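Long-range contact in EST1E (Clostridium proteoclasticum, PDB 2WTM), which probably hydrolyses feruloyl esters, acting as a promiscuous esterase of the alpha/beta-hydrolase fold: residues Ile6-Pro20 with Val57-Asp71. Numbering follows the deposited sequence.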
# COMPACT_ATOMS: atom_id res chain seq x y z
N ILE A 6 -0.02 -16.04 -12.25
CA ILE A 6 -0.18 -14.67 -12.67
C ILE A 6 1.02 -13.88 -12.17
O ILE A 6 1.26 -13.84 -10.97
CB ILE A 6 -1.49 -14.11 -12.11
CG1 ILE A 6 -2.70 -14.81 -12.74
CG2 ILE A 6 -1.66 -12.63 -12.46
CD1 ILE A 6 -3.98 -14.50 -12.08
N ASP A 7 1.78 -13.30 -13.09
CA ASP A 7 2.97 -12.56 -12.68
C ASP A 7 2.55 -11.26 -12.04
O ASP A 7 1.64 -10.59 -12.52
CB ASP A 7 3.86 -12.22 -13.86
CG ASP A 7 4.60 -13.42 -14.40
OD1 ASP A 7 5.26 -14.14 -13.63
OD2 ASP A 7 4.52 -13.62 -15.64
N CYS A 8 3.24 -10.91 -10.99
CA CYS A 8 3.08 -9.60 -10.34
C CYS A 8 4.47 -9.09 -10.10
O CYS A 8 5.05 -9.38 -9.08
CB CYS A 8 2.25 -9.79 -9.04
SG CYS A 8 1.93 -8.17 -8.16
N ASP A 9 5.04 -8.40 -11.10
CA ASP A 9 6.43 -7.98 -11.11
C ASP A 9 7.25 -9.17 -10.70
O ASP A 9 7.15 -10.22 -11.38
CB ASP A 9 6.68 -6.77 -10.22
CG ASP A 9 5.98 -5.54 -10.70
OD1 ASP A 9 5.59 -5.43 -11.85
OD2 ASP A 9 5.75 -4.67 -9.85
N GLY A 10 8.07 -9.10 -9.68
CA GLY A 10 8.91 -10.31 -9.41
C GLY A 10 8.26 -11.53 -8.76
O GLY A 10 8.94 -12.53 -8.45
N ILE A 11 6.96 -11.50 -8.56
CA ILE A 11 6.29 -12.48 -7.70
C ILE A 11 5.26 -13.23 -8.54
O ILE A 11 4.32 -12.63 -9.06
CB ILE A 11 5.61 -11.73 -6.54
CG1 ILE A 11 6.66 -11.06 -5.64
CG2 ILE A 11 4.62 -12.54 -5.75
CD1 ILE A 11 7.48 -12.01 -4.80
N LYS A 12 5.38 -14.55 -8.61
CA LYS A 12 4.38 -15.34 -9.24
C LYS A 12 3.24 -15.69 -8.26
O LYS A 12 3.46 -16.27 -7.20
CB LYS A 12 5.04 -16.64 -9.71
CG LYS A 12 5.99 -16.41 -10.86
CD LYS A 12 6.41 -17.75 -11.60
CE LYS A 12 7.12 -17.47 -12.93
NZ LYS A 12 6.35 -16.60 -13.92
N LEU A 13 2.01 -15.40 -8.67
CA LEU A 13 0.80 -15.71 -7.90
C LEU A 13 0.09 -16.96 -8.48
O LEU A 13 -0.34 -16.99 -9.63
CB LEU A 13 -0.17 -14.49 -7.93
CG LEU A 13 0.45 -13.16 -7.45
CD1 LEU A 13 -0.56 -12.15 -7.80
CD2 LEU A 13 0.77 -13.26 -6.03
N ASN A 14 0.05 -17.99 -7.65
CA ASN A 14 -0.68 -19.21 -8.01
C ASN A 14 -2.19 -18.90 -8.09
O ASN A 14 -2.74 -18.34 -7.16
CB ASN A 14 -0.48 -20.24 -6.98
CG ASN A 14 -1.16 -21.58 -7.34
OD1 ASN A 14 -0.91 -22.16 -8.43
ND2 ASN A 14 -2.03 -22.06 -6.43
N ALA A 15 -2.86 -19.39 -9.08
CA ALA A 15 -4.31 -19.17 -9.17
C ALA A 15 -5.02 -20.32 -9.85
O ALA A 15 -4.41 -21.01 -10.69
CB ALA A 15 -4.55 -17.93 -9.90
N TYR A 16 -6.30 -20.47 -9.54
CA TYR A 16 -7.11 -21.57 -10.09
C TYR A 16 -8.27 -20.92 -10.81
O TYR A 16 -9.03 -20.18 -10.17
CB TYR A 16 -7.67 -22.50 -8.98
CG TYR A 16 -6.57 -23.09 -8.10
CD1 TYR A 16 -5.89 -24.25 -8.48
CD2 TYR A 16 -6.23 -22.51 -6.91
CE1 TYR A 16 -4.90 -24.78 -7.68
CE2 TYR A 16 -5.24 -23.02 -6.11
CZ TYR A 16 -4.56 -24.16 -6.51
OH TYR A 16 -3.61 -24.72 -5.70
N LEU A 17 -8.44 -21.20 -12.10
CA LEU A 17 -9.59 -20.76 -12.84
C LEU A 17 -10.53 -21.95 -12.98
O LEU A 17 -10.12 -23.01 -13.52
CB LEU A 17 -9.16 -20.26 -14.22
CG LEU A 17 -10.27 -19.83 -15.17
CD1 LEU A 17 -11.17 -18.71 -14.63
CD2 LEU A 17 -9.61 -19.41 -16.51
N ASP A 18 -11.76 -21.80 -12.50
CA ASP A 18 -12.78 -22.85 -12.65
C ASP A 18 -13.96 -22.29 -13.36
O ASP A 18 -14.48 -21.22 -13.02
CB ASP A 18 -13.22 -23.38 -11.32
CG ASP A 18 -12.17 -24.22 -10.65
OD1 ASP A 18 -12.08 -25.47 -10.92
OD2 ASP A 18 -11.39 -23.64 -9.88
N MET A 19 -14.39 -23.03 -14.40
CA MET A 19 -15.47 -22.59 -15.25
C MET A 19 -16.78 -23.28 -14.88
O MET A 19 -16.76 -24.35 -14.30
CB MET A 19 -15.17 -22.90 -16.71
CG MET A 19 -13.92 -22.19 -17.25
SD MET A 19 -13.98 -20.39 -17.32
CE MET A 19 -15.32 -20.00 -18.32
N PRO A 20 -17.91 -22.65 -15.21
CA PRO A 20 -19.18 -23.39 -15.03
C PRO A 20 -19.15 -24.61 -15.93
O PRO A 20 -18.46 -24.59 -16.93
CB PRO A 20 -20.24 -22.39 -15.44
CG PRO A 20 -19.62 -21.10 -15.33
CD PRO A 20 -18.16 -21.30 -15.66
N VAL A 57 -21.12 -19.00 -12.68
CA VAL A 57 -20.05 -17.98 -12.43
C VAL A 57 -18.73 -18.69 -12.39
O VAL A 57 -18.47 -19.54 -11.56
CB VAL A 57 -20.41 -17.16 -11.11
CG1 VAL A 57 -19.29 -16.14 -10.74
CG2 VAL A 57 -21.70 -16.41 -11.26
N ALA A 58 -17.86 -18.27 -13.30
CA ALA A 58 -16.47 -18.74 -13.27
C ALA A 58 -15.82 -18.13 -12.01
O ALA A 58 -16.26 -17.12 -11.49
CB ALA A 58 -15.77 -18.30 -14.45
N THR A 59 -14.76 -18.79 -11.55
CA THR A 59 -14.08 -18.32 -10.34
C THR A 59 -12.60 -18.29 -10.58
O THR A 59 -12.03 -19.15 -11.29
CB THR A 59 -14.41 -19.20 -9.14
OG1 THR A 59 -14.12 -20.60 -9.44
CG2 THR A 59 -15.89 -18.99 -8.73
N LEU A 60 -11.94 -17.32 -9.92
CA LEU A 60 -10.49 -17.23 -9.98
C LEU A 60 -10.08 -17.10 -8.55
O LEU A 60 -10.19 -16.02 -7.93
CB LEU A 60 -10.01 -16.07 -10.87
CG LEU A 60 -8.51 -15.84 -11.16
CD1 LEU A 60 -7.93 -17.10 -11.84
CD2 LEU A 60 -8.39 -14.65 -12.02
N ARG A 61 -9.64 -18.22 -7.98
CA ARG A 61 -9.07 -18.27 -6.68
C ARG A 61 -7.59 -17.94 -6.78
O ARG A 61 -6.87 -18.58 -7.54
CB ARG A 61 -9.26 -19.65 -6.02
CG ARG A 61 -10.70 -20.08 -5.70
CD ARG A 61 -10.77 -21.53 -5.31
NE ARG A 61 -10.50 -22.39 -6.47
CZ ARG A 61 -10.03 -23.61 -6.38
NH1 ARG A 61 -9.69 -24.07 -5.22
NH2 ARG A 61 -9.92 -24.41 -7.45
N ALA A 62 -7.09 -16.95 -6.02
CA ALA A 62 -5.67 -16.57 -6.12
C ALA A 62 -5.02 -16.65 -4.75
O ALA A 62 -5.60 -16.12 -3.75
CB ALA A 62 -5.59 -15.11 -6.63
N ASP A 63 -3.87 -17.29 -4.67
CA ASP A 63 -3.05 -17.34 -3.50
C ASP A 63 -2.25 -16.00 -3.47
O ASP A 63 -1.60 -15.61 -4.44
CB ASP A 63 -2.07 -18.51 -3.54
CG ASP A 63 -2.73 -19.85 -3.33
OD1 ASP A 63 -3.82 -19.87 -2.73
OD2 ASP A 63 -2.06 -20.86 -3.73
N MET A 64 -2.34 -15.30 -2.36
CA MET A 64 -1.65 -14.04 -2.19
C MET A 64 -0.21 -14.21 -1.81
O MET A 64 0.27 -15.28 -1.47
CB MET A 64 -2.41 -13.22 -1.12
CG MET A 64 -3.92 -12.99 -1.47
SD MET A 64 -4.06 -11.76 -2.77
CE MET A 64 -4.07 -12.75 -4.30
N TYR A 65 0.53 -13.11 -1.84
CA TYR A 65 1.98 -13.09 -1.49
C TYR A 65 2.19 -13.91 -0.23
O TYR A 65 1.53 -13.72 0.80
CB TYR A 65 2.42 -11.62 -1.22
CG TYR A 65 3.89 -11.48 -0.95
CD1 TYR A 65 4.74 -10.87 -1.92
CD2 TYR A 65 4.45 -11.86 0.23
CE1 TYR A 65 6.12 -10.70 -1.69
CE2 TYR A 65 5.85 -11.69 0.48
CZ TYR A 65 6.64 -11.15 -0.50
OH TYR A 65 7.96 -10.90 -0.30
N GLY A 66 3.14 -14.83 -0.29
CA GLY A 66 3.56 -15.54 0.91
C GLY A 66 2.62 -16.63 1.41
O GLY A 66 2.81 -17.12 2.54
N HIS A 67 1.63 -17.00 0.57
CA HIS A 67 0.57 -17.91 0.93
C HIS A 67 0.42 -18.94 -0.13
O HIS A 67 0.74 -18.75 -1.31
CB HIS A 67 -0.73 -17.14 1.12
CG HIS A 67 -0.77 -16.39 2.41
ND1 HIS A 67 0.03 -15.26 2.64
CD2 HIS A 67 -1.46 -16.60 3.54
CE1 HIS A 67 -0.19 -14.84 3.87
NE2 HIS A 67 -1.11 -15.62 4.44
N GLY A 68 -0.03 -20.11 0.33
CA GLY A 68 -0.37 -21.15 -0.63
C GLY A 68 0.81 -21.46 -1.51
O GLY A 68 1.93 -21.61 -1.00
N LYS A 69 0.58 -21.55 -2.81
CA LYS A 69 1.66 -21.88 -3.75
C LYS A 69 2.23 -20.68 -4.44
O LYS A 69 2.86 -20.80 -5.49
CB LYS A 69 1.22 -22.93 -4.79
CG LYS A 69 0.64 -24.21 -4.21
CD LYS A 69 -0.22 -24.92 -5.22
CE LYS A 69 -0.92 -26.19 -4.69
NZ LYS A 69 -1.73 -26.88 -5.81
N SER A 70 1.99 -19.48 -3.88
CA SER A 70 2.56 -18.30 -4.46
C SER A 70 3.97 -18.03 -3.95
O SER A 70 4.40 -18.63 -3.00
CB SER A 70 1.66 -17.09 -4.25
OG SER A 70 0.47 -17.23 -4.98
N ASP A 71 4.71 -17.17 -4.68
CA ASP A 71 6.03 -16.72 -4.25
C ASP A 71 5.91 -15.86 -2.97
O ASP A 71 4.82 -15.40 -2.63
CB ASP A 71 6.72 -15.90 -5.35
CG ASP A 71 7.20 -16.77 -6.55
OD1 ASP A 71 7.39 -18.00 -6.30
OD2 ASP A 71 7.49 -16.19 -7.61
O HOH W 1 9.81 -14.38 -7.12
O HOH W 2 -11.53 -21.25 -8.99
O HOH W 3 -3.41 -23.33 -3.31
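Leu-60 lays CD1 against CB of Ala-15 at 4.0 Å and against CB of Leu-17, while its other branch, CD2, reaches Ile-6 on the outer strand. With CG anti to the backbone N (chi1 -176°), the fork leans toward strand 11-18. Ala-15 and Ala-62 form a non-hydrogen-bonded pair on the same face, CA to CA 4.2 Å, where two methyl groups fit without crowding. Further along, CD1 of Ile-11 meets CE1 of Tyr-65 at 3.6 Å, an apolar touch close to the second subunit.

Strands 11-18 and 58-62 pair antiparallel, Ala-15 to Asp-18 against Ala-62 to Thr-59; Tyr-16/Arg-61 and Asp-18/Thr-59 each make two backbone hydrogen bonds. This is the start of the alpha/beta-hydrolase sheet, where strand 11-18 runs antiparallel to both its neighbours and strand 58-62 leads into the parallel strands, with 27-33 next.

The opposite face, toward helix 43-54, is polar. Arg-61 bends at chi3 (-70°), bringing one guanidinium face over CB and CG of Tyr-16; NH2 makes a salt bridge to Asp-18 OD2 at 2.9 Å, on the syn side. A water accepts from NE, and Ser-40 O takes NH1, leaving the long, flat cation held from several sides.

Beyond strand 58-62, Asp-63 N binds Asn-14 O. A carboxylate suits Asp-63 because its two oxygens serve three partners: OD2 accepts Asn-14 ND2 at 3.0 Å and Lys-69 N from opposite faces, while Ser-40 holds OD1. Lys-69, extended, is long enough to bring NZ to Tyr-16 OH at 2.9 Å, at the ring edge. The Ser-70 hydroxyl can give and take at once, donating to Asp-63 O and accepting Asn-14 N. At the far end, Asp-71 holds the backbone of Lys-12: its N binds Lys-12 O, and OD2 receives Lys-12 N at 2.9 Å from above the carboxylate plane.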